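Local coordinates for protein beta-1,4-galactanase (Thielavia heterothallica, PDB 1HJS) that hydrolyses beta-1,4-galactosidic linkages in type I arabinogalactans, as a family 53 glycoside hydrolase of clan GH-A, at residues Ala1-Gly6 with Arg289-Phe294; Asn42-Arg47 with Ala72-Tyr77; Ile65-Lys70 with Ala123-Thr128; Pro173-His178 with Asp205-Gly210. One frame throughout, in Å; residues are numbered along the deposited sequence.

Interaction 1 of 4, residues Ala1-Gly6 with Arg289-Phe294; sequences ALTYRG and RGVGLF. With SO4 (sulfate ion), chain H.
Val291 O takes two backbone donors at once: Tyr4 N, 2.9 Å from Val291 O and almost straight at 171°, and Thr3 N, whose bond to the same oxygen is weak and bent to 129°. From there the strands run parallel. Leu293 N donates to Tyr4 O at 3.1 Å, and Gly6 N reaches Leu293 O at 2.9 Å. Side chains fill in around this. The Tyr4 ring has Thr3 CG2 over the centre of one face, 3.6 Å above the plane, while Val291 CG2 lies in plane at its edge. Phe294 puts a face over Gly6 N; a CB on Gly6 would collide with Phe294 CE2. On the other side of the sheet, Leu2 CD1 reaches Leu293 CB at 3.7 Å, with helix 270-285 packed against both leucines. Farther out, Lys174 holds Tyr4 OH, and Tyr77 meets Phe294 edge-to-face. Arg5, bent at its third torsion (-56°), holds a sulfate, probably from the crystallisation liquor, through NH2, 2.6 Å from SO4 O3, and more weakly through NH1; Gly40 O takes its NE. Strands 4-8 and 290-296 are the first and last of eight, so their pairing is the seam that closes the TIM barrel.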
loop_
_atom_site.group_PDB
_atom_site.type_symbol
_atom_site.label_atom_id
_atom_site.label_comp_id
_atom_site.label_asym_id
_atom_site.label_seq_id
_atom_site.Cartn_x
_atom_site.Cartn_y
_atom_site.Cartn_z
ATOM N N ALA A 1 -14.396 13.103 4.149
ATOM C CA ALA A 1 -15.042 11.775 3.951
ATOM C C ALA A 1 -14.091 10.641 4.328
ATOM O O ALA A 1 -14.388 9.845 5.222
ATOM C CB ALA A 1 -15.485 11.625 2.497
ATOM N N LEU A 2 -12.948 10.572 3.652
ATOM C CA LEU A 2 -11.963 9.529 3.923
ATOM C C LEU A 2 -11.233 9.738 5.241
ATOM O O LEU A 2 -10.878 10.860 5.597
ATOM C CB LEU A 2 -10.924 9.465 2.801
ATOM C CG LEU A 2 -11.374 8.990 1.423
ATOM C CD1 LEU A 2 -10.196 9.068 0.459
ATOM C CD2 LEU A 2 -11.903 7.563 1.517
ATOM N N THR A 3 -10.998 8.646 5.955
ATOM C CA THR A 3 -10.282 8.712 7.217
ATOM C C THR A 3 -8.798 8.845 6.911
ATOM O O THR A 3 -8.085 9.636 7.532
ATOM C CB THR A 3 -10.507 7.436 8.045
ATOM O OG1 THR A 3 -11.886 7.356 8.418
ATOM C CG2 THR A 3 -9.640 7.442 9.298
ATOM N N TYR A 4 -8.347 8.071 5.930
ATOM C CA TYR A 4 -6.945 8.077 5.532
ATOM C C TYR A 4 -6.760 8.678 4.151
ATOM O O TYR A 4 -7.262 8.145 3.163
ATOM C CB TYR A 4 -6.396 6.650 5.529
ATOM C CG TYR A 4 -6.623 5.911 6.830
ATOM C CD1 TYR A 4 -5.810 6.141 7.943
ATOM C CD2 TYR A 4 -7.682 5.015 6.960
ATOM C CE1 TYR A 4 -6.056 5.497 9.158
ATOM C CE2 TYR A 4 -7.937 4.370 8.167
ATOM C CZ TYR A 4 -7.123 4.618 9.262
ATOM O OH TYR A 4 -7.397 4.003 10.457
ATOM N N ARG A 5 -6.055 9.801 4.095
ATOM C CA ARG A 5 -5.754 10.467 2.833
ATOM C C ARG A 5 -4.243 10.339 2.760
ATOM O O ARG A 5 -3.525 11.102 3.403
ATOM C CB ARG A 5 -6.147 11.948 2.886
ATOM C CG ARG A 5 -7.629 12.210 3.130
ATOM C CD ARG A 5 -7.928 13.705 3.041
ATOM N NE ARG A 5 -7.105 14.469 3.977
ATOM C CZ ARG A 5 -7.370 14.599 5.273
ATOM N NH1 ARG A 5 -8.447 14.026 5.794
ATOM N NH2 ARG A 5 -6.548 15.286 6.053
ATOM N N GLY A 6 -3.744 9.372 2.002
ATOM C CA GLY A 6 -2.304 9.224 1.965
ATOM C C GLY A 6 -1.586 8.926 0.672
ATOM O O GLY A 6 -2.169 8.882 -0.414
ATOM N N ARG A 289 -17.997 1.459 5.039
ATOM C CA ARG A 289 -16.712 1.384 5.721
ATOM C C ARG A 289 -15.517 1.619 4.798
ATOM O O ARG A 289 -14.414 1.144 5.082
ATOM C CB ARG A 289 -16.549 0.034 6.427
ATOM C CG ARG A 289 -17.741 -0.364 7.285
ATOM C CD ARG A 289 -17.385 -1.515 8.207
ATOM N NE ARG A 289 -16.961 -1.032 9.515
ATOM C CZ ARG A 289 -16.401 -1.788 10.458
ATOM N NH1 ARG A 289 -16.181 -3.080 10.242
ATOM N NH2 ARG A 289 -16.072 -1.252 11.628
ATOM N N GLY A 290 -15.740 2.327 3.691
ATOM C CA GLY A 290 -14.644 2.649 2.785
ATOM C C GLY A 290 -13.963 3.807 3.492
ATOM O O GLY A 290 -14.560 4.881 3.632
ATOM N N VAL A 291 -12.725 3.614 3.933
ATOM C CA VAL A 291 -12.059 4.660 4.698
ATOM C C VAL A 291 -10.739 5.242 4.214
ATOM O O VAL A 291 -10.241 6.194 4.817
ATOM C CB VAL A 291 -11.829 4.177 6.139
ATOM C CG1 VAL A 291 -13.151 3.814 6.779
ATOM C CG2 VAL A 291 -10.901 2.970 6.134
ATOM N N GLY A 292 -10.157 4.706 3.150
ATOM C CA GLY A 292 -8.882 5.263 2.731
ATOM C C GLY A 292 -8.461 5.139 1.281
ATOM O O GLY A 292 -8.957 4.297 0.530
ATOM N N LEU A 293 -7.531 6.009 0.901
ATOM C CA LEU A 293 -6.967 6.032 -0.441
ATOM C C LEU A 293 -5.511 6.445 -0.319
ATOM O O LEU A 293 -5.194 7.430 0.351
ATOM C CB LEU A 293 -7.712 7.030 -1.333
ATOM C CG LEU A 293 -7.226 7.148 -2.786
ATOM C CD1 LEU A 293 -8.309 7.777 -3.640
ATOM C CD2 LEU A 293 -5.954 7.986 -2.852
ATOM N N PHE A 294 -4.626 5.685 -0.955
ATOM C CA PHE A 294 -3.201 5.997 -0.933
ATOM C C PHE A 294 -2.634 6.031 -2.343
ATOM O O PHE A 294 -2.727 5.045 -3.073
ATOM C CB PHE A 294 -2.428 4.956 -0.123
ATOM C CG PHE A 294 -2.715 4.994 1.354
ATOM C CD1 PHE A 294 -3.901 4.472 1.860
ATOM C CD2 PHE A 294 -1.795 5.556 2.234
ATOM C CE1 PHE A 294 -4.171 4.511 3.234
ATOM C CE2 PHE A 294 -2.052 5.603 3.610
ATOM C CZ PHE A 294 -3.244 5.078 4.109
HETATM S S SO4 H . -7.639 14.697 9.574
HETATM O O1 SO4 H . -8.703 15.681 10.301
HETATM O O2 SO4 H . -8.434 13.586 9.094
HETATM O O3 SO4 H . -7.022 15.338 8.625
HETATM O O4 SO4 H . -6.810 14.253 10.663
#

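Interaction 2 of 4, residues Asn42-Arg47 with Ala72-Tyr77; sequences NTVRQR and AGLGVY. With SO4 (sulfate ion), chain H.
The tight part is Arg45 laid along Tyr77. With CG anti to the backbone N (chi1 -178°), Arg45 runs extended over the phenol, its CG 3.6 Å from the ring centroid and only 10° off the normal. Arg45 NE then donates to Tyr77 OH at 3.2 Å, nearly straight and in the guanidinium plane, which stands 78° from the ring. Water 1 joins Arg45 NH2 to Tyr77 OH, and outside charges complete the grip: Asp8 on NH1, Asp79 and the probable nucleophile Glu245 on NH2. An alanine at Tyr77 would remove both the aromatic face and the hydroxyl, and would probably leave Arg45 less firmly aimed at Glu245. Across the sheet the packing is looser: Val44 CG2 and Val76 CG2 are 4.3 Å apart, though Val44 CG1 meets Leu74 CD1 at 3.7 Å. Toward solvent, Gly73 takes a positive phi in a Schellman motif ending helix 59-71, and Asn42 ND2, bonded to Thr3 O, adds a weak bond to a sulfate probably from the crystallisation liquor. Backbone bonds of a parallel pair run from Gly75 N on Asn42 O (2.8 Å) to Gln46 N on Tyr77 O. The pairing is that of a TIM-barrel beta-alpha-beta unit.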
loop_
_atom_site.group_PDB
_atom_site.type_symbol
_atom_site.label_atom_id
_atom_site.label_comp_id
_atom_site.label_asym_id
_atom_site.label_seq_id
_atom_site.Cartn_x
_atom_site.Cartn_y
_atom_site.Cartn_z
ATOM N N ASN A 42 -2.573 12.889 5.400
ATOM C CA ASN A 42 -2.559 12.668 6.846
ATOM C C ASN A 42 -1.949 11.320 7.221
ATOM O O ASN A 42 -1.793 11.004 8.399
ATOM C CB ASN A 42 -3.971 12.797 7.442
ATOM C CG ASN A 42 -4.906 11.657 7.042
ATOM O OD1 ASN A 42 -4.515 10.707 6.361
ATOM N ND2 ASN A 42 -6.153 11.750 7.480
ATOM N N THR A 43 -1.570 10.543 6.211
ATOM C CA THR A 43 -0.986 9.229 6.448
ATOM C C THR A 43 -0.020 8.855 5.335
ATOM O O THR A 43 -0.291 9.100 4.160
ATOM C CB THR A 43 -2.075 8.129 6.497
ATOM O OG1 THR A 43 -3.152 8.549 7.345
ATOM C CG2 THR A 43 -1.488 6.819 7.031
ATOM N N VAL A 44 1.112 8.269 5.706
ATOM C CA VAL A 44 2.073 7.832 4.712
ATOM C C VAL A 44 2.264 6.328 4.826
ATOM O O VAL A 44 2.319 5.768 5.926
ATOM C CB VAL A 44 3.450 8.539 4.851
ATOM C CG1 VAL A 44 3.314 10.006 4.466
ATOM C CG2 VAL A 44 3.984 8.392 6.274
ATOM N N ARG A 45 2.339 5.682 3.670
ATOM C CA ARG A 45 2.527 4.243 3.577
ATOM C C ARG A 45 4.009 3.987 3.308
ATOM O O ARG A 45 4.649 4.734 2.560
ATOM C CB ARG A 45 1.669 3.711 2.427
ATOM C CG ARG A 45 1.689 2.200 2.202
ATOM C CD ARG A 45 0.726 1.908 1.058
ATOM N NE ARG A 45 0.531 0.499 0.730
ATOM C CZ ARG A 45 1.101 -0.111 -0.306
ATOM N NH1 ARG A 45 1.925 0.556 -1.107
ATOM N NH2 ARG A 45 0.781 -1.370 -0.590
ATOM N N GLN A 46 4.551 2.933 3.914
ATOM C CA GLN A 46 5.962 2.595 3.755
ATOM C C GLN A 46 6.163 1.086 3.611
ATOM O O GLN A 46 5.642 0.301 4.411
ATOM C CB GLN A 46 6.753 3.095 4.972
ATOM C CG GLN A 46 6.579 4.581 5.247
ATOM C CD GLN A 46 7.323 5.051 6.485
ATOM O OE1 GLN A 46 7.207 6.209 6.881
ATOM N NE2 GLN A 46 8.090 4.152 7.100
ATOM N N ARG A 47 6.914 0.676 2.594
ATOM C CA ARG A 47 7.170 -0.744 2.392
ATOM C C ARG A 47 8.339 -1.182 3.260
ATOM O O ARG A 47 9.353 -0.488 3.355
ATOM C CB ARG A 47 7.474 -1.049 0.917
ATOM C CG ARG A 47 8.548 -0.173 0.284
ATOM C CD ARG A 47 8.849 -0.614 -1.151
ATOM N NE ARG A 47 9.662 0.369 -1.866
ATOM C CZ ARG A 47 9.177 1.464 -2.448
ATOM N NH1 ARG A 47 7.876 1.719 -2.417
ATOM N NH2 ARG A 47 10.001 2.324 -3.038
ATOM N N ALA A 72 5.863 15.408 11.410
ATOM C CA ALA A 72 5.078 16.245 10.508
ATOM C C ALA A 72 3.584 16.064 10.778
ATOM O O ALA A 72 2.742 16.627 10.074
ATOM C CB ALA A 72 5.397 15.900 9.057
ATOM N N GLY A 73 3.265 15.273 11.800
ATOM C CA GLY A 73 1.874 15.039 12.158
ATOM C C GLY A 73 1.173 14.017 11.280
ATOM O O GLY A 73 -0.056 13.971 11.222
ATOM N N LEU A 74 1.956 13.180 10.609
ATOM C CA LEU A 74 1.409 12.164 9.715
ATOM C C LEU A 74 1.372 10.776 10.340
ATOM O O LEU A 74 2.314 10.368 11.011
ATOM C CB LEU A 74 2.239 12.102 8.429
ATOM C CG LEU A 74 2.393 13.386 7.609
ATOM C CD1 LEU A 74 3.385 13.162 6.470
ATOM C CD2 LEU A 74 1.036 13.804 7.064
ATOM N N GLY A 75 0.277 10.057 10.113
ATOM C CA GLY A 75 0.170 8.703 10.630
ATOM C C GLY A 75 1.008 7.807 9.736
ATOM O O GLY A 75 1.344 8.190 8.615
ATOM N N VAL A 76 1.349 6.617 10.215
ATOM C CA VAL A 76 2.167 5.701 9.429
ATOM C C VAL A 76 1.485 4.359 9.171
ATOM O O VAL A 76 0.924 3.742 10.075
ATOM C CB VAL A 76 3.528 5.458 10.118
ATOM C CG1 VAL A 76 4.368 4.471 9.307
ATOM C CG2 VAL A 76 4.267 6.783 10.267
ATOM N N TYR A 77 1.550 3.926 7.916
ATOM C CA TYR A 77 0.972 2.669 7.460
ATOM C C TYR A 77 2.163 1.806 7.043
ATOM O O TYR A 77 2.830 2.084 6.047
ATOM C CB TYR A 77 0.023 2.977 6.285
ATOM C CG TYR A 77 -0.437 1.845 5.369
ATOM C CD1 TYR A 77 0.035 0.538 5.497
ATOM C CD2 TYR A 77 -1.306 2.125 4.312
ATOM C CE1 TYR A 77 -0.344 -0.466 4.574
ATOM C CE2 TYR A 77 -1.684 1.146 3.396
ATOM C CZ TYR A 77 -1.199 -0.141 3.526
ATOM O OH TYR A 77 -1.529 -1.069 2.569
HETATM S S SO4 H . -7.639 14.697 9.574
HETATM O O1 SO4 H . -8.703 15.681 10.301
HETATM O O2 SO4 H . -8.434 13.586 9.094
HETATM O O3 SO4 H . -7.022 15.338 8.625
HETATM O O4 SO4 H . -6.810 14.253 10.663
HETATM O O HOH W 1 -0.128 -3.126 1.764
#

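Interaction 3 of 4, residues Ile65-Lys70 with Ala123-Thr128; sequences IAKRAK and AGIQPT
Two flat groups set up the polar side of this contact, the peptide carbonyl of Gly124 and the side-chain amide of Gln126. Lys70 NZ arrives in the plane of the Gly124 carbonyl, on a lone pair, with a C=O...N angle of 130° and 2.8 Å between Lys70 NZ and Gly124 O. At the Gln126 amide, OE1 accepts from water 2 and NE2 bonds to Gln121. The setting is the outer layer of the TIM barrel: helix 59-71 packs against the turn that leaves helix 102-122 in a Schellman motif, with Gly124 as its C-prime residue at positive phi. Lys70 gets there by standing straight, CG anti to the backbone N (chi1 178°) and every later bond extended. Two waters widen its grip: water 2 accepts from Lys70 NZ and donates to Gln126 OE1, and water 3 bridges Lys70 NZ to Ala123 O. A CB on Gly124 would lie tight against that same NZ. Lys67, also extended, crosses Ile125 at about a right angle and brings its CE 4.1 Å from Ala123 CB. Below the polar layer, Ile125 makes the apolar part of the contact. Both its first two torsions lie near -60°, which bends Ile125 CD1 back toward the helix; there it rests 3.8 Å from Ala66 CB and 3.7 Å from Ala66 C.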
loop_
_atom_site.group_PDB
_atom_site.type_symbol
_atom_site.label_atom_id
_atom_site.label_comp_id
_atom_site.label_asym_id
_atom_site.label_seq_id
_atom_site.Cartn_x
_atom_site.Cartn_y
_atom_site.Cartn_z
ATOM N N ILE A 65 12.362 7.240 8.606
ATOM C CA ILE A 65 11.384 8.099 7.948
ATOM C C ILE A 65 10.060 8.152 8.703
ATOM O O ILE A 65 9.340 9.143 8.619
ATOM C CB ILE A 65 11.151 7.703 6.467
ATOM C CG1 ILE A 65 10.623 6.272 6.355
ATOM C CG2 ILE A 65 12.459 7.836 5.696
ATOM C CD1 ILE A 65 10.285 5.877 4.918
ATOM N N ALA A 66 9.746 7.100 9.455
ATOM C CA ALA A 66 8.512 7.094 10.242
ATOM C C ALA A 66 8.592 8.198 11.301
ATOM O O ALA A 66 7.599 8.865 11.588
ATOM C CB ALA A 66 8.304 5.741 10.908
ATOM N N LYS A 67 9.775 8.380 11.888
ATOM C CA LYS A 67 9.971 9.426 12.890
ATOM C C LYS A 67 9.734 10.786 12.241
ATOM O O LYS A 67 9.145 11.673 12.846
ATOM C CB LYS A 67 11.389 9.366 13.467
ATOM C CG LYS A 67 11.626 8.232 14.442
ATOM C CD LYS A 67 13.092 8.170 14.812
ATOM C CE LYS A 67 13.359 7.106 15.854
ATOM N NZ LYS A 67 14.821 6.984 16.153
ATOM N N ARG A 68 10.189 10.939 11.001
ATOM C CA ARG A 68 10.023 12.195 10.279
ATOM C C ARG A 68 8.551 12.435 9.982
ATOM O O ARG A 68 8.062 13.561 10.089
ATOM C CB ARG A 68 10.827 12.173 8.973
ATOM C CG ARG A 68 12.323 12.382 9.177
ATOM C CD ARG A 68 13.101 12.156 7.883
ATOM N NE ARG A 68 12.618 12.991 6.788
ATOM C CZ ARG A 68 13.122 12.972 5.559
ATOM N NH1 ARG A 68 14.133 12.158 5.258
ATOM N NH2 ARG A 68 12.614 13.766 4.624
ATOM N N ALA A 69 7.843 11.369 9.614
ATOM C CA ALA A 69 6.420 11.479 9.313
ATOM C C ALA A 69 5.684 11.909 10.577
ATOM O O ALA A 69 4.839 12.810 10.547
ATOM C CB ALA A 69 5.874 10.131 8.813
ATOM N N LYS A 70 6.008 11.244 11.683
ATOM C CA LYS A 70 5.403 11.548 12.974
ATOM C C LYS A 70 5.610 13.023 13.341
ATOM O O LYS A 70 4.687 13.686 13.820
ATOM C CB LYS A 70 6.021 10.647 14.052
ATOM C CG LYS A 70 5.508 10.895 15.466
ATOM C CD LYS A 70 6.212 9.978 16.459
ATOM C CE LYS A 70 5.729 10.217 17.882
ATOM N NZ LYS A 70 6.497 9.398 18.857
ATOM N N ALA A 123 10.702 2.785 19.284
ATOM C CA ALA A 123 11.161 3.980 18.587
ATOM C C ALA A 123 10.071 5.050 18.626
ATOM O O ALA A 123 10.205 6.104 18.007
ATOM C CB ALA A 123 11.514 3.644 17.145
ATOM N N GLY A 124 8.994 4.768 19.358
ATOM C CA GLY A 124 7.900 5.717 19.471
ATOM C C GLY A 124 6.995 5.756 18.252
ATOM O O GLY A 124 6.261 6.726 18.039
ATOM N N ILE A 125 7.043 4.699 17.448
ATOM C CA ILE A 125 6.222 4.630 16.245
ATOM C C ILE A 125 5.083 3.622 16.389
ATOM O O ILE A 125 5.320 2.421 16.500
ATOM C CB ILE A 125 7.068 4.227 15.009
ATOM C CG1 ILE A 125 8.224 5.216 14.816
ATOM C CG2 ILE A 125 6.188 4.173 13.764
ATOM C CD1 ILE A 125 7.785 6.651 14.599
ATOM N N GLN A 126 3.851 4.122 16.407
ATOM C CA GLN A 126 2.680 3.262 16.489
ATOM C C GLN A 126 1.909 3.432 15.187
ATOM O O GLN A 126 1.061 4.315 15.066
ATOM C CB GLN A 126 1.775 3.650 17.665
ATOM C CG GLN A 126 2.362 3.396 19.047
ATOM C CD GLN A 126 3.293 4.506 19.502
ATOM O OE1 GLN A 126 3.025 5.687 19.271
ATOM N NE2 GLN A 126 4.382 4.133 20.167
ATOM N N PRO A 127 2.208 2.596 14.183
ATOM C CA PRO A 127 1.482 2.738 12.917
ATOM C C PRO A 127 -0.026 2.619 13.091
ATOM O O PRO A 127 -0.508 1.883 13.953
ATOM C CB PRO A 127 2.074 1.625 12.039
ATOM C CG PRO A 127 2.622 0.638 13.017
ATOM C CD PRO A 127 3.179 1.490 14.129
ATOM N N THR A 128 -0.773 3.363 12.286
ATOM C CA THR A 128 -2.225 3.305 12.363
ATOM C C THR A 128 -2.708 2.088 11.582
ATOM O O THR A 128 -3.779 1.551 11.850
ATOM C CB THR A 128 -2.867 4.580 11.778
ATOM O OG1 THR A 128 -2.287 4.863 10.499
ATOM C CG2 THR A 128 -2.631 5.762 12.705
HETATM O O HOH W 2 4.249 8.085 19.886
HETATM O O HOH W 3 9.336 8.713 18.291
#

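Interaction 4 of 4, residues Pro173-His178 with Asp205-Gly210; sequences PKIMIH and DFDMMG
Ile175 O is held by two backbone donors, Asp207 N at 2.7 Å and Met208 N at 2.9 Å; the first comes in the carbonyl plane, the second from above it. The same residue is gripped on its other polar atom, since Ile175 N donates to Asp207 OD2 at 2.9 Å, nearly straight (176°) and onto the anti lone pair. Water 4 gives a second hydrogen to Asp207 OD2 and ties it to Pro173 O. Further along, Ile177 N bonds to Met208 O and Gly210 N to Ile177 O, so the strands stay in parallel register. On the helix side, Ile177 CD1 sits squarely over the face of Phe206, 3.6 Å from the ring centroid and 4° off its normal, while Ile175 CG2 touches Phe206 CB. A serine at Phe206 would remove that ring, and would probably leave Ile177 CD1 poorly packed and cost Lys239 its cation-pi partner. Inside the barrel, Met176 CB meets Met208 CB at 3.9 Å, and Met208 SD lies 3.7 Å from Lys174 CB. Gly210 leaves room for Met176, whose sulfur a CB would strike. His178, bonded through NE2 to Ser212, stands beside the probable proton donor Glu135 and nucleophile Glu245. Strand 129-132 flanks strand 174-179, strand 240-245 flanks strand 208-212, and helix 185-196 covers Ile177 and Met209.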
loop_
_atom_site.group_PDB
_atom_site.type_symbol
_atom_site.label_atom_id
_atom_site.label_comp_id
_atom_site.label_asym_id
_atom_site.label_seq_id
_atom_site.Cartn_x
_atom_site.Cartn_y
_atom_site.Cartn_z
ATOM N N PRO A 173 -2.225 -1.203 15.888
ATOM C CA PRO A 173 -2.591 -0.718 14.557
ATOM C C PRO A 173 -3.735 -1.566 14.024
ATOM O O PRO A 173 -4.024 -2.639 14.563
ATOM C CB PRO A 173 -1.324 -0.959 13.756
ATOM C CG PRO A 173 -0.858 -2.278 14.320
ATOM C CD PRO A 173 -1.041 -2.083 15.820
ATOM N N LYS A 174 -4.390 -1.081 12.978
ATOM C CA LYS A 174 -5.440 -1.855 12.343
ATOM C C LYS A 174 -4.662 -2.841 11.474
ATOM O O LYS A 174 -3.676 -2.465 10.830
ATOM C CB LYS A 174 -6.324 -0.956 11.479
ATOM C CG LYS A 174 -7.217 -0.026 12.290
ATOM C CD LYS A 174 -8.033 0.887 11.389
ATOM C CE LYS A 174 -8.971 1.777 12.202
ATOM N NZ LYS A 174 -9.680 2.766 11.335
ATOM N N ILE A 175 -5.081 -4.101 11.466
ATOM C CA ILE A 175 -4.389 -5.109 10.674
ATOM C C ILE A 175 -5.059 -5.261 9.315
ATOM O O ILE A 175 -6.268 -5.478 9.222
ATOM C CB ILE A 175 -4.360 -6.456 11.414
ATOM C CG1 ILE A 175 -3.613 -6.283 12.740
ATOM C CG2 ILE A 175 -3.673 -7.509 10.558
ATOM C CD1 ILE A 175 -3.654 -7.497 13.644
ATOM N N MET A 176 -4.262 -5.150 8.261
ATOM C CA MET A 176 -4.788 -5.228 6.903
ATOM C C MET A 176 -4.238 -6.354 6.042
ATOM O O MET A 176 -3.072 -6.719 6.147
ATOM C CB MET A 176 -4.521 -3.903 6.184
ATOM C CG MET A 176 -4.804 -3.933 4.686
ATOM S SD MET A 176 -4.194 -2.445 3.871
ATOM C CE MET A 176 -5.422 -1.263 4.374
ATOM N N ILE A 177 -5.108 -6.902 5.198
ATOM C CA ILE A 177 -4.732 -7.927 4.234
ATOM C C ILE A 177 -4.895 -7.180 2.918
ATOM O O ILE A 177 -5.933 -6.559 2.666
ATOM C CB ILE A 177 -5.660 -9.156 4.287
ATOM C CG1 ILE A 177 -5.334 -9.982 5.536
ATOM C CG2 ILE A 177 -5.477 -10.006 3.033
ATOM C CD1 ILE A 177 -6.246 -11.188 5.749
ATOM N N HIS A 178 -3.858 -7.234 2.090
ATOM C CA HIS A 178 -3.823 -6.505 0.831
ATOM C C HIS A 178 -3.697 -7.381 -0.414
ATOM O O HIS A 178 -2.730 -8.123 -0.564
ATOM C CB HIS A 178 -2.648 -5.515 0.893
ATOM C CG HIS A 178 -2.357 -4.811 -0.396
ATOM N ND1 HIS A 178 -1.118 -4.278 -0.683
ATOM C CD2 HIS A 178 -3.140 -4.542 -1.469
ATOM C CE1 HIS A 178 -1.149 -3.714 -1.879
ATOM N NE2 HIS A 178 -2.364 -3.862 -2.376
ATOM N N ASP A 205 -9.301 -11.767 13.249
ATOM C CA ASP A 205 -7.849 -11.612 13.278
ATOM C C ASP A 205 -7.343 -10.384 12.526
ATOM O O ASP A 205 -6.220 -9.947 12.746
ATOM C CB ASP A 205 -7.144 -12.863 12.739
ATOM C CG ASP A 205 -7.230 -14.050 13.693
ATOM O OD1 ASP A 205 -7.213 -13.840 14.926
ATOM O OD2 ASP A 205 -7.294 -15.201 13.209
ATOM N N PHE A 206 -8.150 -9.839 11.622
ATOM C CA PHE A 206 -7.730 -8.641 10.901
ATOM C C PHE A 206 -8.858 -7.621 10.845
ATOM O O PHE A 206 -10.017 -7.949 11.107
ATOM C CB PHE A 206 -7.192 -8.975 9.497
ATOM C CG PHE A 206 -8.214 -9.525 8.549
ATOM C CD1 PHE A 206 -8.717 -10.810 8.711
ATOM C CD2 PHE A 206 -8.651 -8.763 7.468
ATOM C CE1 PHE A 206 -9.640 -11.332 7.809
ATOM C CE2 PHE A 206 -9.574 -9.274 6.558
ATOM C CZ PHE A 206 -10.070 -10.563 6.727
ATOM N N ASP A 207 -8.516 -6.383 10.500
ATOM C CA ASP A 207 -9.493 -5.303 10.503
ATOM C C ASP A 207 -9.795 -4.630 9.173
ATOM O O ASP A 207 -10.863 -4.036 9.003
ATOM C CB ASP A 207 -9.016 -4.235 11.486
ATOM C CG ASP A 207 -8.539 -4.831 12.795
ATOM O OD1 ASP A 207 -9.378 -5.404 13.512
ATOM O OD2 ASP A 207 -7.329 -4.737 13.103
ATOM N N MET A 208 -8.866 -4.720 8.234
ATOM C CA MET A 208 -9.046 -4.048 6.959
ATOM C C MET A 208 -8.703 -4.885 5.741
ATOM O O MET A 208 -7.888 -5.804 5.802
ATOM C CB MET A 208 -8.169 -2.795 6.912
ATOM C CG MET A 208 -8.267 -1.875 8.098
ATOM S SD MET A 208 -7.096 -0.494 7.893
ATOM C CE MET A 208 -8.062 0.603 6.852
ATOM N N MET A 209 -9.337 -4.534 4.628
ATOM C CA MET A 209 -9.085 -5.179 3.350
ATOM C C MET A 209 -8.613 -4.068 2.432
ATOM O O MET A 209 -9.344 -3.103 2.183
ATOM C CB MET A 209 -10.358 -5.803 2.780
ATOM C CG MET A 209 -10.892 -6.956 3.603
ATOM S SD MET A 209 -12.309 -7.739 2.822
ATOM C CE MET A 209 -12.298 -9.312 3.680
ATOM N N GLY A 210 -7.382 -4.186 1.954
ATOM C CA GLY A 210 -6.856 -3.173 1.060
ATOM C C GLY A 210 -6.744 -3.730 -0.344
ATOM O O GLY A 210 -6.554 -4.932 -0.523
HETATM O O HOH W 4 -5.916 -4.576 15.407
#

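Three of the four contacts are strand pairs of one closed eight-stranded parallel barrel, and interaction 3 belongs to the layer outside it. Interaction 1 joins the first and last strands of the barrel and so spans the others along the chain; interactions 2 and 4 follow in series within it, while the segments of 2 and 3 alternate. Interactions 2 and 3 are closest, their centres about 8 Å apart: interaction 3 packs helix 59-71, which links the two strands of interaction 2, against the loop leading to strand 129-132. The centres of interactions 1 and 2 lie about 12 Å apart, with Asn42 N on Arg5 O between them; those of interactions 1 and 4, about 14 Å. Inside the barrel, Arg45 and His178 approach from interactions 2 and 4 toward the probable catalytic glutamates.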